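Local coordinates for toxin coregulated pilin (Vibrio cholerae, PDB 3HRV), which is the major component of the toxin-coregulated pilus, a type IV pilus essential for bacterial aggregation and for subsequent colonization of the host small intestine, at residues A30-S35 and A74-N79; T84-F89 and I103-L108; P125-K130 and V156-A161; D149-A154 and I172-K177. All blocks are in the same frame, centred on the assembly; numbering follows the deposited sequence.

Contacts 1 and 2 are neighbours, their centres about 10 Å apart. They are linked by a backbone hydrogen bond between A77 and M86, a probable one from N79 N to T84 O, and packing of L33 on I103. Contact 3 lies at the far end of the five-stranded antiparallel sheet, about 16 Å from contact 2 between centres and across the centre of the chain. Contact 4, its centre about 12 Å from that of contact 3, interleaves with it in sequence and touches it through D149 and V156. Contacts 1, 2 and 3 follow one another along the chain. Together they trace the type IV pilin architecture, the N-terminal helix lying against the sheet; the C113–C179 disulfide joins helix 110-120 to the segment after helix 172-177.

Contact 1 (A30-S35 and A74-N79); sequences AQNLNS and ADEAKN
N32 reaches from the N-terminal helix to the weakly bonded helical turn at about 74-77 and the residues after it, and its side chain can be followed atom by atom. CB lies 3.0 Å from the carbonyl oxygen E76 O, a polar atom that is buried here and has no hydrogen-bonding partner in the model. Beyond it the amide carbon CG passes the same stretch of backbone, 3.5 Å from E76 CA. With chi1 at -70° the amide is directed opposite to the carbonyl carbon of N32 and across the gap to the 74-79 segment. OD1 comes to rest 3.3 Å from E76 CA. At the other branch ND2 donates to K78 O over 2.9 Å, with 149° at the hydrogen; the acceptor is only 12° out of the amide plane, while the donor sits somewhat off the plane of the K78 carbonyl. D75 O is also close, 3.0 Å from N32 ND2. The amide therefore spans the backbone from D75 to K78 rather than meeting a single residue.

One helical turn later, S35 OG approaches E76 CD at 3.5 Å. The E76 side chain is extended beyond CG and runs past S35, and its OE2 accepts a hydrogen bond from the backbone N of S73, so the carboxylate is held from just before its own segment and not by S35.

The contact joins helix 24-44 to helix 74-77 near the protein surface. D75 adds a salt bridge to K28 on the long helix. On another side of that helix, L33 packs on I103 and V105 of strand 100-108, while A77 rests on V67 of helix 56-68.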
loop_
_atom_site.group_PDB
_atom_site.type_symbol
_atom_site.label_atom_id
_atom_site.label_comp_id
_atom_site.label_asym_id
_atom_site.label_seq_id
_atom_site.Cartn_x
_atom_site.Cartn_y
_atom_site.Cartn_z
ATOM N N ALA A 30 11.043 -1.979 1.911
ATOM C CA ALA A 30 10.535 -3.216 2.491
ATOM C C ALA A 30 10.566 -3.165 4.015
ATOM O O ALA A 30 9.609 -3.564 4.681
ATOM C CB ALA A 30 11.350 -4.402 1.987
ATOM N N GLN A 31 11.667 -2.666 4.569
ATOM C CA GLN A 31 11.804 -2.568 6.015
ATOM C C GLN A 31 10.802 -1.567 6.579
ATOM O O GLN A 31 10.159 -1.823 7.598
ATOM C CB GLN A 31 13.222 -2.131 6.384
ATOM C CG GLN A 31 14.304 -3.106 5.969
ATOM C CD GLN A 31 15.695 -2.536 6.166
ATOM O OE1 GLN A 31 15.853 -1.413 6.645
ATOM N NE2 GLN A 31 16.710 -3.306 5.793
ATOM N N ASN A 32 10.671 -0.425 5.913
ATOM C CA ASN A 32 9.753 0.609 6.364
ATOM C C ASN A 32 8.299 0.160 6.315
ATOM O O ASN A 32 7.551 0.369 7.268
ATOM C CB ASN A 32 9.929 1.877 5.528
ATOM C CG ASN A 32 11.249 2.572 5.797
ATOM O OD1 ASN A 32 12.061 2.105 6.597
ATOM N ND2 ASN A 32 11.469 3.695 5.128
ATOM N N LEU A 33 7.900 -0.454 5.206
ATOM C CA LEU A 33 6.530 -0.929 5.069
ATOM C C LEU A 33 6.210 -1.936 6.164
ATOM O O LEU A 33 5.112 -1.932 6.718
ATOM C CB LEU A 33 6.316 -1.560 3.692
ATOM C CG LEU A 33 6.149 -0.552 2.553
ATOM C CD1 LEU A 33 6.321 -1.248 1.213
ATOM C CD2 LEU A 33 4.773 0.101 2.649
ATOM N N ASN A 34 7.172 -2.793 6.485
ATOM C CA ASN A 34 6.961 -3.791 7.527
ATOM C C ASN A 34 6.778 -3.122 8.885
ATOM O O ASN A 34 5.829 -3.417 9.612
ATOM C CB ASN A 34 8.146 -4.757 7.592
ATOM C CG ASN A 34 7.739 -6.139 8.059
ATOM O OD1 ASN A 34 6.552 -6.462 8.112
ATOM N ND2 ASN A 34 8.722 -6.962 8.406
ATOM N N SER A 35 7.689 -2.213 9.219
ATOM C CA SER A 35 7.636 -1.508 10.492
ATOM C C SER A 35 6.331 -0.740 10.663
ATOM O O SER A 35 5.713 -0.769 11.727
ATOM C CB SER A 35 8.815 -0.539 10.604
ATOM O OG SER A 35 10.049 -1.233 10.625
ATOM N N ALA A 74 11.808 7.822 12.528
ATOM C CA ALA A 74 11.579 8.811 11.479
ATOM C C ALA A 74 11.925 8.223 10.118
ATOM O O ALA A 74 11.193 8.403 9.143
ATOM C CB ALA A 74 12.420 10.055 11.740
ATOM N N ASP A 75 13.035 7.513 10.064
ATOM C CA ASP A 75 13.489 6.901 8.819
ATOM C C ASP A 75 12.489 5.862 8.325
ATOM O O ASP A 75 12.270 5.728 7.122
ATOM C CB ASP A 75 14.858 6.248 9.021
ATOM C CG ASP A 75 15.704 6.268 7.763
ATOM O OD1 ASP A 75 15.776 7.331 7.110
ATOM O OD2 ASP A 75 16.295 5.221 7.426
ATOM N N GLU A 76 11.868 5.140 9.251
ATOM C CA GLU A 76 10.909 4.093 8.906
ATOM C C GLU A 76 9.582 4.544 8.295
ATOM O O GLU A 76 8.897 3.747 7.655
ATOM C CB GLU A 76 10.640 3.222 10.138
ATOM C CG GLU A 76 11.818 2.335 10.510
ATOM C CD GLU A 76 11.645 1.615 11.837
ATOM O OE1 GLU A 76 12.507 0.771 12.165
ATOM O OE2 GLU A 76 10.661 1.889 12.556
ATOM N N ALA A 77 9.216 5.808 8.479
ATOM C CA ALA A 77 7.962 6.316 7.927
ATOM C C ALA A 77 8.169 6.922 6.543
ATOM O O ALA A 77 7.213 7.238 5.834
ATOM C CB ALA A 77 7.374 7.358 8.861
ATOM N N LYS A 78 9.430 7.076 6.161
ATOM C CA LYS A 78 9.765 7.674 4.880
ATOM C C LYS A 78 9.627 6.793 3.650
ATOM O O LYS A 78 9.844 5.580 3.687
ATOM C CB LYS A 78 11.194 8.220 4.920
ATOM C CG LYS A 78 11.391 9.379 5.876
ATOM C CD LYS A 78 11.958 10.592 5.156
ATOM C CE LYS A 78 12.592 11.566 6.134
ATOM N NZ LYS A 78 14.058 11.345 6.264
ATOM N N ASN A 79 9.239 7.437 2.555
ATOM C CA ASN A 79 9.124 6.794 1.261
ATOM C C ASN A 79 10.540 7.006 0.728
ATOM O O ASN A 79 10.931 8.134 0.436
ATOM C CB ASN A 79 8.116 7.547 0.394
ATOM C CG ASN A 79 8.049 7.015 -1.023
ATOM O OD1 ASN A 79 9.030 6.493 -1.553
ATOM N ND2 ASN A 79 6.891 7.166 -1.655
#

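Contact 2 (T84-F89 and I103-L108)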
loop_
_atom_site.group_PDB
_atom_site.type_symbol
_atom_site.label_atom_id
_atom_site.label_comp_id
_atom_site.label_asym_id
_atom_site.label_seq_id
_atom_site.Cartn_x
_atom_site.Cartn_y
_atom_site.Cartn_z
ATOM N N THR A 84 9.825 11.825 1.313
ATOM C CA THR A 84 8.752 12.334 2.154
ATOM C C THR A 84 8.043 11.148 2.794
ATOM O O THR A 84 8.305 9.996 2.449
ATOM C CB THR A 84 7.730 13.169 1.353
ATOM O OG1 THR A 84 7.371 12.471 0.158
ATOM C CG2 THR A 84 8.314 14.530 0.992
ATOM N N ALA A 85 7.145 11.431 3.726
ATOM C CA ALA A 85 6.431 10.375 4.423
ATOM C C ALA A 85 5.481 9.592 3.529
ATOM O O ALA A 85 4.858 10.145 2.624
ATOM C CB ALA A 85 5.656 10.970 5.594
ATOM N N MET A 86 5.395 8.289 3.771
ATOM C CA MET A 86 4.459 7.475 3.021
ATOM C C MET A 86 3.144 7.879 3.665
ATOM O O MET A 86 3.117 8.465 4.783
ATOM C CB MET A 86 4.711 5.984 3.253
ATOM C CG MET A 86 6.074 5.499 2.787
ATOM S SD MET A 86 6.307 3.727 3.045
ATOM C CE MET A 86 6.690 3.676 4.797
ATOM N N GLY A 87 2.045 7.742 2.944
ATOM C CA GLY A 87 0.773 8.098 3.535
ATOM C C GLY A 87 0.126 6.847 4.091
ATOM O O GLY A 87 0.421 5.743 3.637
ATOM N N ILE A 88 -0.726 7.009 5.096
ATOM C CA ILE A 88 -1.437 5.872 5.662
ATOM C C ILE A 88 -2.911 6.237 5.651
ATOM O O ILE A 88 -3.333 7.165 6.343
ATOM C CB ILE A 88 -1.000 5.562 7.110
ATOM C CG1 ILE A 88 0.507 5.287 7.152
ATOM C CG2 ILE A 88 -1.764 4.341 7.631
ATOM C CD1 ILE A 88 1.048 5.086 8.552
ATOM N N PHE A 89 -3.678 5.520 4.835
ATOM C CA PHE A 89 -5.111 5.751 4.709
ATOM C C PHE A 89 -5.911 4.666 5.402
ATOM O O PHE A 89 -5.600 3.482 5.287
ATOM C CB PHE A 89 -5.555 5.738 3.243
ATOM C CG PHE A 89 -5.270 7.002 2.491
ATOM C CD1 PHE A 89 -4.067 7.171 1.815
ATOM C CD2 PHE A 89 -6.227 8.007 2.422
ATOM C CE1 PHE A 89 -3.824 8.328 1.075
ATOM C CE2 PHE A 89 -5.994 9.166 1.687
ATOM C CZ PHE A 89 -4.792 9.326 1.011
ATOM N N ILE A 103 -0.938 1.595 3.262
ATOM C CA ILE A 103 0.243 2.442 3.268
ATOM C C ILE A 103 0.505 2.766 1.807
ATOM O O ILE A 103 0.649 1.863 0.976
ATOM C CB ILE A 103 1.453 1.707 3.860
ATOM C CG1 ILE A 103 1.097 1.171 5.246
ATOM C CG2 ILE A 103 2.646 2.658 3.949
ATOM C CD1 ILE A 103 2.099 0.198 5.800
ATOM N N THR A 104 0.556 4.051 1.489
ATOM C CA THR A 104 0.771 4.459 0.113
ATOM C C THR A 104 2.206 4.876 -0.183
ATOM O O THR A 104 2.788 5.699 0.521
ATOM C CB THR A 104 -0.191 5.599 -0.280
ATOM O OG1 THR A 104 -0.022 6.709 0.610
ATOM C CG2 THR A 104 -1.638 5.114 -0.201
ATOM N N VAL A 105 2.759 4.281 -1.233
ATOM C CA VAL A 105 4.118 4.558 -1.673
ATOM C C VAL A 105 4.001 5.114 -3.084
ATOM O O VAL A 105 3.782 4.362 -4.040
ATOM C CB VAL A 105 4.967 3.267 -1.703
ATOM C CG1 VAL A 105 6.422 3.601 -2.003
ATOM C CG2 VAL A 105 4.851 2.539 -0.365
ATOM N N GLY A 106 4.138 6.432 -3.201
ATOM C CA GLY A 106 4.023 7.081 -4.496
ATOM C C GLY A 106 5.333 7.532 -5.112
ATOM O O GLY A 106 6.412 7.256 -4.586
ATOM N N GLY A 107 5.229 8.227 -6.242
ATOM C CA GLY A 107 6.404 8.719 -6.939
ATOM C C GLY A 107 7.232 7.615 -7.568
ATOM O O GLY A 107 8.415 7.803 -7.848
ATOM N N LEU A 108 6.607 6.468 -7.809
ATOM C CA LEU A 108 7.302 5.318 -8.378
ATOM C C LEU A 108 7.335 5.264 -9.902
ATOM O O LEU A 108 6.326 5.501 -10.565
ATOM C CB LEU A 108 6.656 4.025 -7.878
ATOM C CG LEU A 108 6.547 3.832 -6.366
ATOM C CD1 LEU A 108 5.677 2.624 -6.073
ATOM C CD2 LEU A 108 7.929 3.653 -5.769
#
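M86 and T104 meet at the open end of the hairpin formed by strands 87-93 and 100-108, their side chains on different sides of the backbone. M86 CB lies 3.4 Å from T104 O, and the thioether beyond it reaches the flank bearing I103 and V105: M86 SD is 3.9 Å from I103 CG2 and the same distance from V105 CG2. The M86 side chain runs beside that of V105, both pointing the same way, but passes I103 at a slant. A bend at its last torsion, chi3 -79°, ends the otherwise extended chain.

T104 projects from the other face. Its CG2 meets the F89 ring obliquely, 3.8 Å from F89 CD1, so the aromatic packs on the methyl branch. The OG1 branch turns back toward the strand, since chi1 of 57° sets the hydroxyl between the backbone N and the carbonyl carbon, and there it lies close to G87.

G87 and T104 form an antiparallel hydrogen-bonded pair. The bond from T104 N to G87 O is short, 2.7 Å, and nearly straight at 169°; the return bond from G87 N to T104 O is longer, 3.3 Å. I88 and I103 make the next, non-hydrogen-bonded pair, directed to the face where helix 24-44 supplies V36.

The two faces differ in chemistry. Backbone bonds set the register, and I103 CA adds a CA-H...O contact to G87 O. One face is apolar against the N-terminal helix, with the M86 thioether among the aliphatic side chains. On the other, G87 has no side chain and T104 OG1 lies close against its backbone, so the threonine presents its hydroxyl to the peptide and its methyl to an aromatic ring.

Contact 3 (P125-K130 and V156-A161)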
loop_
_atom_site.group_PDB
_atom_site.type_symbol
_atom_site.label_atom_id
_atom_site.label_comp_id
_atom_site.label_asym_id
_atom_site.label_seq_id
_atom_site.Cartn_x
_atom_site.Cartn_y
_atom_site.Cartn_z
ATOM N N PRO A 125 -2.127 -8.406 2.298
ATOM C CA PRO A 125 -3.233 -9.114 1.652
ATOM C C PRO A 125 -3.962 -8.169 0.495
ATOM O O PRO A 125 -4.669 -8.645 -0.394
ATOM C CB PRO A 125 -3.965 -9.757 2.833
ATOM C CG PRO A 125 -3.689 -8.824 3.959
ATOM C CD PRO A 125 -2.237 -8.475 3.764
ATOM N N PHE A 126 -3.725 -6.953 0.639
ATOM C CA PHE A 126 -4.366 -6.013 -0.283
ATOM C C PHE A 126 -3.330 -5.151 -1.013
ATOM O O PHE A 126 -2.434 -4.587 -0.384
ATOM C CB PHE A 126 -5.314 -5.110 0.517
ATOM C CG PHE A 126 -6.090 -4.126 -0.318
ATOM C CD1 PHE A 126 -7.323 -4.474 -0.866
ATOM C CD2 PHE A 126 -5.607 -2.835 -0.523
ATOM C CE1 PHE A 126 -8.065 -3.547 -1.604
ATOM C CE2 PHE A 126 -6.340 -1.903 -1.259
ATOM C CZ PHE A 126 -7.572 -2.260 -1.800
ATOM N N ILE A 127 -3.446 -5.065 -2.335
ATOM C CA ILE A 127 -2.535 -4.253 -3.140
ATOM C C ILE A 127 -3.327 -3.532 -4.222
ATOM O O ILE A 127 -4.059 -4.159 -4.986
ATOM C CB ILE A 127 -1.454 -5.109 -3.825
ATOM C CG1 ILE A 127 -0.657 -5.886 -2.776
ATOM C CG2 ILE A 127 -0.522 -4.206 -4.632
ATOM C CD1 ILE A 127 0.398 -6.806 -3.363
ATOM N N ASN A 128 -3.175 -2.214 -4.280
ATOM C CA ASN A 128 -3.881 -1.394 -5.260
ATOM C C ASN A 128 -2.861 -0.492 -5.954
ATOM O O ASN A 128 -2.232 0.349 -5.310
ATOM C CB ASN A 128 -4.940 -0.541 -4.551
ATOM C CG ASN A 128 -5.872 0.169 -5.519
ATOM O OD1 ASN A 128 -5.490 0.489 -6.642
ATOM N ND2 ASN A 128 -7.095 0.438 -5.074
ATOM N N VAL A 129 -2.699 -0.678 -7.263
ATOM C CA VAL A 129 -1.747 0.110 -8.049
ATOM C C VAL A 129 -2.485 1.205 -8.803
ATOM O O VAL A 129 -3.373 0.924 -9.606
ATOM C CB VAL A 129 -0.997 -0.778 -9.063
ATOM C CG1 VAL A 129 -0.010 0.062 -9.863
ATOM C CG2 VAL A 129 -0.274 -1.901 -8.330
ATOM N N LYS A 130 -2.102 2.452 -8.561
ATOM C CA LYS A 130 -2.769 3.584 -9.189
ATOM C C LYS A 130 -1.814 4.536 -9.895
ATOM O O LYS A 130 -0.646 4.637 -9.533
ATOM C CB LYS A 130 -3.542 4.347 -8.109
ATOM C CG LYS A 130 -4.336 5.543 -8.590
ATOM C CD LYS A 130 -4.976 6.265 -7.413
ATOM C CE LYS A 130 -5.822 7.435 -7.876
ATOM N NZ LYS A 130 -6.932 6.983 -8.760
ATOM N N VAL A 156 -6.892 -2.717 -8.019
ATOM C CA VAL A 156 -6.728 -3.766 -7.027
ATOM C C VAL A 156 -6.240 -5.029 -7.726
ATOM O O VAL A 156 -6.954 -5.608 -8.547
ATOM C CB VAL A 156 -8.059 -4.046 -6.298
ATOM C CG1 VAL A 156 -7.887 -5.183 -5.308
ATOM C CG2 VAL A 156 -8.521 -2.787 -5.581
ATOM N N ILE A 157 -5.015 -5.443 -7.413
ATOM C CA ILE A 157 -4.444 -6.637 -8.024
ATOM C C ILE A 157 -4.252 -7.753 -7.005
ATOM O O ILE A 157 -3.702 -8.806 -7.318
ATOM C CB ILE A 157 -3.094 -6.331 -8.721
ATOM C CG1 ILE A 157 -2.073 -5.820 -7.704
ATOM C CG2 ILE A 157 -3.309 -5.310 -9.831
ATOM C CD1 ILE A 157 -0.679 -5.618 -8.297
ATOM N N LYS A 158 -4.704 -7.508 -5.780
ATOM C CA LYS A 158 -4.628 -8.501 -4.714
ATOM C C LYS A 158 -5.580 -8.092 -3.595
ATOM O O LYS A 158 -5.562 -6.948 -3.149
ATOM C CB LYS A 158 -3.199 -8.614 -4.158
ATOM C CG LYS A 158 -3.025 -9.754 -3.155
ATOM C CD LYS A 158 -1.620 -9.800 -2.560
ATOM C CE LYS A 158 -1.515 -10.885 -1.495
ATOM N NZ LYS A 158 -0.154 -10.960 -0.885
ATOM N N SER A 159 -6.425 -9.025 -3.163
ATOM C CA SER A 159 -7.376 -8.762 -2.082
ATOM C C SER A 159 -7.935 -10.094 -1.595
ATOM O O SER A 159 -7.769 -11.121 -2.256
ATOM C CB SER A 159 -8.524 -7.875 -2.566
ATOM O OG SER A 159 -9.543 -8.648 -3.179
ATOM N N ILE A 160 -8.598 -10.077 -0.444
ATOM C CA ILE A 160 -9.165 -11.298 0.112
ATOM C C ILE A 160 -10.531 -11.634 -0.475
ATOM O O ILE A 160 -11.122 -12.660 -0.128
ATOM C CB ILE A 160 -9.302 -11.218 1.649
ATOM C CG1 ILE A 160 -10.270 -10.097 2.039
ATOM C CG2 ILE A 160 -7.934 -10.981 2.280
ATOM C CD1 ILE A 160 -10.655 -10.108 3.505
ATOM N N ALA A 161 -11.136 -10.871 -1.284
ATOM C CA ALA A 161 -12.441 -10.995 -1.929
ATOM C C ALA A 161 -12.539 -12.324 -2.681
ATOM O O ALA A 161 -11.629 -12.699 -3.420
ATOM C CB ALA A 161 -12.664 -9.834 -2.883
#
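I127 packs tightly against both I157 and K158, which face it together in a classic beta bulge. Its CG2 touches I157 CG1 at 3.8 Å, while I127 CD1 meets K158 CD at 3.7 Å, so its two branches serve different partners. I157 CD1 also reaches V129 CG2, slanting across it; chi1 of 61° turns the I157 chain in this direction. Two backbone bonds flank the bulge: I127 N donates to K158 O, and I157 N to I127 O, each 2.9 Å long.

On the face bearing F126 and N128 fewer atoms meet. The F126 and V156 side chains cross at about a right angle, F126 CZ lying 3.9 Å from V156 CG2. N128 ND2 approaches the same methyl, V156 CG2, at 3.6 Å while bonding to L140 O. The partly exposed end is looser: there P125 CB and I160 CG2 are 4.2 Å apart.

The chemistry is thus mixed. K158 lays its extended aliphatic chain along P125 and I127, yet its NZ bonds to F124 O and G121 O. Apolar methylenes and an ammonium hydrogen-bonded to two carbonyls share one side chain, closing the sheet's outer strand 155-158 against strand 126-131.

Contact 4 (D149-A154 and I172-K177); sequences DAATGA and ITHVEK
A150 and H174 make the aromatic part of this contact. The methyl CB of A150 sits over one face of the H174 imidazole, 3.6 Å from the ring centroid and 12° off the ring normal, which is a CH-pi arrangement. A chi1 of -71° leaves the imidazole beside its backbone N and lets it reach the loop. H174 CD2 then comes within 3.6 Å of A151 N, at an oblique approach. The ring's rotation is fixed from elsewhere, because ND1 is hydrogen-bonded to the backbone of N168. Packing continues at T173, whose CG2 lies 4.0 Å from A151 O.

The charged and polar contacts gather round A151 and K177. K177 folds at each of its later torsions, curling its chain over the A151 carbonyl: K177 CG lies 3.4 Å from A151 O, and K177 NZ returns to the same oxygen of A151 as a hydrogen-bond donor at 3.1 Å. That donor lies in the carbonyl plane, on a lone pair.

Backbone-to-backbone interactions complete the seam. G153 CA gives a CA-H...O contact to K177 O, 3.2 Å long and 163° at the hydrogen, so the two chains approach closely here. A single water bridges the segments, donating to A150 O, 2.7 Å away, and to H174 O.

The loop 149-154 precedes strand 155-158, and D149 N bonds to V156 O. Helix 172-177 follows that strand in the chain, and the centre of the contact is about 17 Å from the centre of the chain; L167, from the intervening loop, packs on both A150 and H174.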
loop_
_atom_site.group_PDB
_atom_site.type_symbol
_atom_site.label_atom_id
_atom_site.label_comp_id
_atom_site.label_asym_id
_atom_site.label_seq_id
_atom_site.Cartn_x
_atom_site.Cartn_y
_atom_site.Cartn_z
ATOM N N ASP A 149 -7.939 -8.181 -9.960
ATOM C CA ASP A 149 -7.777 -8.665 -11.325
ATOM C C ASP A 149 -6.364 -8.287 -11.753
ATOM O O ASP A 149 -6.154 -7.313 -12.477
ATOM C CB ASP A 149 -8.791 -8.020 -12.270
ATOM C CG ASP A 149 -8.858 -8.727 -13.615
ATOM O OD1 ASP A 149 -7.918 -9.488 -13.931
ATOM O OD2 ASP A 149 -9.842 -8.521 -14.356
ATOM N N ALA A 150 -5.396 -9.064 -11.282
ATOM C CA ALA A 150 -3.994 -8.817 -11.585
ATOM C C ALA A 150 -3.688 -8.851 -13.077
ATOM O O ALA A 150 -2.658 -8.346 -13.514
ATOM C CB ALA A 150 -3.122 -9.825 -10.850
ATOM N N ALA A 151 -4.582 -9.442 -13.863
ATOM C CA ALA A 151 -4.367 -9.518 -15.304
ATOM C C ALA A 151 -4.334 -8.123 -15.924
ATOM O O ALA A 151 -3.723 -7.917 -16.972
ATOM C CB ALA A 151 -5.458 -10.359 -15.955
ATOM N N THR A 152 -4.992 -7.166 -15.273
ATOM C CA THR A 152 -5.025 -5.794 -15.770
ATOM C C THR A 152 -3.781 -5.025 -15.329
ATOM O O THR A 152 -3.438 -3.996 -15.912
ATOM C CB THR A 152 -6.268 -5.037 -15.259
ATOM O OG1 THR A 152 -6.188 -4.891 -13.837
ATOM C CG2 THR A 152 -7.539 -5.796 -15.620
ATOM N N GLY A 153 -3.119 -5.531 -14.292
ATOM C CA GLY A 153 -1.917 -4.888 -13.784
ATOM C C GLY A 153 -2.167 -3.501 -13.216
ATOM O O GLY A 153 -1.227 -2.754 -12.948
ATOM N N ALA A 154 -3.437 -3.162 -13.025
ATOM C CA ALA A 154 -3.817 -1.855 -12.500
ATOM C C ALA A 154 -4.960 -1.995 -11.502
ATOM O O ALA A 154 -5.723 -2.964 -11.548
ATOM C CB ALA A 154 -4.235 -0.940 -13.646
ATOM N N ILE A 172 2.428 -15.248 -16.918
ATOM C CA ILE A 172 3.172 -14.225 -17.649
ATOM C C ILE A 172 2.349 -12.966 -17.908
ATOM O O ILE A 172 2.893 -11.861 -17.940
ATOM C CB ILE A 172 3.697 -14.766 -19.003
ATOM C CG1 ILE A 172 4.778 -13.836 -19.553
ATOM C CG2 ILE A 172 2.556 -14.881 -20.002
ATOM C CD1 ILE A 172 5.990 -13.694 -18.652
ATOM N N THR A 173 1.067 -13.055 -18.000
ATOM C CA THR A 173 0.222 -11.888 -18.224
ATOM C C THR A 173 0.305 -10.953 -17.019
ATOM O O THR A 173 0.435 -9.738 -17.175
ATOM C CB THR A 173 -1.248 -12.292 -18.443
ATOM O OG1 THR A 173 -1.333 -13.208 -19.543
ATOM C CG2 THR A 173 -2.094 -11.067 -18.753
ATOM N N HIS A 174 0.232 -11.528 -15.822
ATOM C CA HIS A 174 0.318 -10.738 -14.596
ATOM C C HIS A 174 1.669 -10.037 -14.532
ATOM O O HIS A 174 1.752 -8.850 -14.215
ATOM C CB HIS A 174 0.167 -11.629 -13.354
ATOM C CG HIS A 174 -1.214 -12.170 -13.146
ATOM N ND1 HIS A 174 -1.590 -12.816 -11.989
ATOM C CD2 HIS A 174 -2.307 -12.167 -13.948
ATOM C CE1 HIS A 174 -2.855 -13.188 -12.085
ATOM N NE2 HIS A 174 -3.312 -12.806 -13.264
ATOM N N VAL A 175 2.727 -10.779 -14.842
ATOM C CA VAL A 175 4.077 -10.235 -14.803
ATOM C C VAL A 175 4.287 -9.078 -15.771
ATOM O O VAL A 175 4.853 -8.053 -15.401
ATOM C CB VAL A 175 5.127 -11.325 -15.111
ATOM C CG1 VAL A 175 6.523 -10.715 -15.138
ATOM C CG2 VAL A 175 5.056 -12.419 -14.066
ATOM N N GLU A 176 3.820 -9.293 -17.126
ATOM C CA GLU A 176 3.972 -8.188 -18.064
ATOM C C GLU A 176 3.074 -6.984 -17.795
ATOM O O GLU A 176 3.477 -5.851 -18.034
ATOM C CB GLU A 176 3.761 -8.673 -19.500
ATOM C CG GLU A 176 2.561 -9.593 -19.652
ATOM C CD GLU A 176 2.150 -9.791 -21.098
ATOM O OE1 GLU A 176 1.743 -8.798 -21.736
ATOM O OE2 GLU A 176 2.231 -10.935 -21.596
ATOM N N LYS A 177 1.859 -7.206 -17.366
ATOM C CA LYS A 177 0.908 -6.111 -17.196
ATOM C C LYS A 177 1.071 -5.332 -15.896
ATOM O O LYS A 177 0.522 -4.243 -15.756
ATOM C CB LYS A 177 -0.525 -6.641 -17.286
ATOM C CG LYS A 177 -0.896 -7.186 -18.657
ATOM C CD LYS A 177 -1.030 -6.076 -19.684
ATOM C CE LYS A 177 -2.257 -5.225 -19.415
ATOM N NZ LYS A 177 -3.500 -6.045 -19.433
HETATM O O HOH W 1 -0.217 -7.547 -12.616
#